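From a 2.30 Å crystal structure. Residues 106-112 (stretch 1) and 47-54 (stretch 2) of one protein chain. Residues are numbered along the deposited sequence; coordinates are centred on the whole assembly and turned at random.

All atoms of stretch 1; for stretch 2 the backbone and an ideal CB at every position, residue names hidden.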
# COMPACT_ATOMS: atom_id res chain seq x y z
N ASP A 106 -10.54 -6.88 6.34
CA ASP A 106 -9.15 -7.21 6.34
C ASP A 106 -8.84 -8.29 5.33
O ASP A 106 -9.51 -9.32 5.27
CB ASP A 106 -8.71 -7.70 7.71
CG ASP A 106 -8.66 -6.61 8.78
OD1 ASP A 106 -8.68 -5.37 8.52
OD2 ASP A 106 -8.60 -7.05 9.93
N LEU A 107 -7.78 -8.07 4.54
CA LEU A 107 -7.30 -9.05 3.53
C LEU A 107 -5.93 -9.52 3.96
O LEU A 107 -5.02 -8.73 4.02
CB LEU A 107 -7.21 -8.39 2.18
CG LEU A 107 -8.47 -8.32 1.30
CD1 LEU A 107 -9.72 -8.75 1.99
CD2 LEU A 107 -8.66 -6.94 0.68
N VAL A 108 -5.82 -10.80 4.33
CA VAL A 108 -4.67 -11.29 5.08
C VAL A 108 -3.96 -12.21 4.10
O VAL A 108 -4.56 -13.17 3.59
CB VAL A 108 -5.16 -11.99 6.37
CG1 VAL A 108 -4.03 -12.59 7.17
CG2 VAL A 108 -5.96 -11.01 7.24
N THR A 109 -2.71 -11.88 3.78
CA THR A 109 -1.95 -12.61 2.80
C THR A 109 -0.65 -13.22 3.39
O THR A 109 0.11 -12.54 4.12
CB THR A 109 -1.64 -11.72 1.58
OG1 THR A 109 -2.86 -11.33 0.98
CG2 THR A 109 -0.87 -12.43 0.52
N ASN A 110 -0.46 -14.49 3.06
CA ASN A 110 0.72 -15.27 3.43
C ASN A 110 1.46 -15.68 2.14
O ASN A 110 0.91 -16.42 1.29
CB ASN A 110 0.32 -16.54 4.22
CG ASN A 110 0.02 -16.24 5.69
OD1 ASN A 110 0.93 -16.20 6.51
ND2 ASN A 110 -1.26 -15.99 6.02
N VAL A 111 2.70 -15.19 2.03
CA VAL A 111 3.58 -15.47 0.91
C VAL A 111 4.73 -16.38 1.36
O VAL A 111 5.54 -16.01 2.21
CB VAL A 111 4.12 -14.15 0.33
CG1 VAL A 111 5.22 -14.40 -0.72
CG2 VAL A 111 2.99 -13.32 -0.25
N SER A 112 4.77 -17.58 0.79
CA SER A 112 5.74 -18.60 1.20
C SER A 112 6.78 -18.87 0.14
O SER A 112 6.51 -18.75 -1.07
CB SER A 112 5.03 -19.91 1.49
OG SER A 112 4.25 -19.73 2.64
N UNK A 47 2.54 -7.99 -6.27
CA UNK A 47 2.59 -9.33 -6.80
C UNK A 47 1.33 -10.15 -6.49
O UNK A 47 0.87 -10.95 -7.32
CB UNK A 47 3.82 -10.05 -6.25
N UNK A 48 0.84 -10.02 -5.26
CA UNK A 48 -0.28 -10.82 -4.75
C UNK A 48 -1.63 -10.20 -5.02
O UNK A 48 -2.63 -10.87 -4.92
CB UNK A 48 -0.12 -11.04 -3.24
N UNK A 49 -1.68 -8.93 -5.41
CA UNK A 49 -2.95 -8.20 -5.38
C UNK A 49 -4.02 -8.74 -6.31
O UNK A 49 -5.22 -8.78 -5.99
CB UNK A 49 -2.70 -6.73 -5.73
N UNK A 50 -3.60 -9.14 -7.49
CA UNK A 50 -4.62 -9.76 -8.32
C UNK A 50 -5.17 -11.07 -7.71
O UNK A 50 -6.36 -11.33 -7.90
CB UNK A 50 -4.04 -10.03 -9.71
N UNK A 51 -4.38 -11.84 -6.95
CA UNK A 51 -4.90 -13.00 -6.20
C UNK A 51 -5.82 -12.58 -5.04
O UNK A 51 -6.83 -13.22 -4.75
CB UNK A 51 -3.74 -13.83 -5.65
N UNK A 52 -5.46 -11.47 -4.41
CA UNK A 52 -6.31 -10.86 -3.38
C UNK A 52 -7.73 -10.49 -3.87
O UNK A 52 -8.73 -10.90 -3.27
CB UNK A 52 -5.62 -9.60 -2.85
N UNK A 53 -7.81 -9.71 -4.94
CA UNK A 53 -9.09 -9.35 -5.58
C UNK A 53 -9.84 -10.49 -6.31
O UNK A 53 -11.02 -10.33 -6.65
CB UNK A 53 -8.83 -8.23 -6.59
N UNK A 54 -9.18 -11.62 -6.59
CA UNK A 54 -9.89 -12.74 -7.14
C UNK A 54 -10.66 -13.41 -6.00
O UNK A 54 -11.64 -14.09 -6.19
CB UNK A 54 -8.94 -13.72 -7.83

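Stretch 1 is a strand with alternating sides. Leu 107, Thr 109 and Val 111 point their CA-to-CB bonds toward the helix of stretch 2, while Val 108 and Asn 110 point away. The offer is therefore mostly methyl groups, with one hydroxyl at Thr 109. The helix runs obliquely to the strand, at 129°.

Position 47 points toward the strand. Many side chains would fit here. It is Leu 47, with chi1 t and chi2 p, and its CD2 stays 5.5 Å from Val 111 CG1.

Position 48 is tighter. Its ideal CB lies 4.1 Å from Thr 109 CG2 and 4.9 Å from Val 111 CG2. A small or beta-branched residue suits this spot: alanine, serine, valine or threonine. It is Thr 48, chi1 p. Its CG2 packs 3.5 Å from Val 111 CG2, methyl against methyl. Its OG1 is 3.9 Å from Thr 109 CG2, a contact with a carbon; this hydroxyl finds its hydrogen bond elsewhere in the structure.

Position 49 points away, so stretch 1 sets little limit on it. It is Phe 49, chi1 t. The end of the ring comes nearer than its CB, but CE1 stays 5.6 Å from Leu 107 CD2.

Position 50 is out of reach. Its backbone N has no bond to the turn before, and its phi of -63° would allow proline. It is Pro 50, whose ring nitrogen carries no hydrogen to donate, in keeping with the kink here.

Position 51 is also out of reach, and stretch 1 does not choose among side chains. It is Ser 51. Its N makes a weak bond to Thr 48 O.

Position 52 points toward the strand. The ideal CB is 5.0 Å from Thr 109 OG1 and 5.2 Å from Leu 107 CG. A medium apolar residue, such as valine, isoleucine or leucine, would suit this space. It is Val 52, chi1 t, and it spans two strand residues. CG1 lies 3.8 Å from Leu 107 CG, and CG2 lies 3.5 Å from Thr 109 OG1.

Position 53 points away. A long side chain that can turn back, such as methionine, would be needed to reach the strand. It is Met 53, with chi1 and chi2 both m, and its CE reaches 4.0 Å from Leu 107 CD2.

Position 54 is out of reach and could be many things. It is Ser 54, whose OG donates to Ser 51 O at 3.1 Å.

No hydrogen bond joins the stretches.

Stretch 2 (47-54) LTFPSVMS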
# COMPACT_ATOMS: atom_id res chain seq x y z
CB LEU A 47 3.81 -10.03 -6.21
CG LEU A 47 4.13 -11.48 -6.61
CD1 LEU A 47 4.61 -11.57 -8.06
CD2 LEU A 47 5.17 -12.03 -5.64
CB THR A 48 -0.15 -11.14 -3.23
OG1 THR A 48 -0.18 -9.94 -2.46
CG2 THR A 48 1.15 -11.91 -2.90
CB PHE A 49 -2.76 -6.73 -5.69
CG PHE A 49 -3.94 -5.88 -5.27
CD1 PHE A 49 -4.37 -5.87 -3.96
CD2 PHE A 49 -4.64 -5.13 -6.19
CE1 PHE A 49 -5.45 -5.08 -3.56
CE2 PHE A 49 -5.72 -4.37 -5.82
CZ PHE A 49 -6.12 -4.33 -4.51
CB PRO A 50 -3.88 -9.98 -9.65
CG PRO A 50 -2.79 -8.89 -9.63
CD PRO A 50 -2.32 -9.02 -8.20
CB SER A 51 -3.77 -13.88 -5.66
OG SER A 51 -2.87 -14.22 -6.71
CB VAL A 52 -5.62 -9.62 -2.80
CG1 VAL A 52 -6.61 -8.76 -2.04
CG2 VAL A 52 -4.47 -10.05 -1.90
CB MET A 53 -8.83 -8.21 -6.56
CG MET A 53 -8.42 -6.89 -5.89
SD MET A 53 -9.79 -6.30 -4.89
CE MET A 53 -9.28 -6.80 -3.28
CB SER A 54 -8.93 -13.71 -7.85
OG SER A 54 -8.44 -14.63 -6.95
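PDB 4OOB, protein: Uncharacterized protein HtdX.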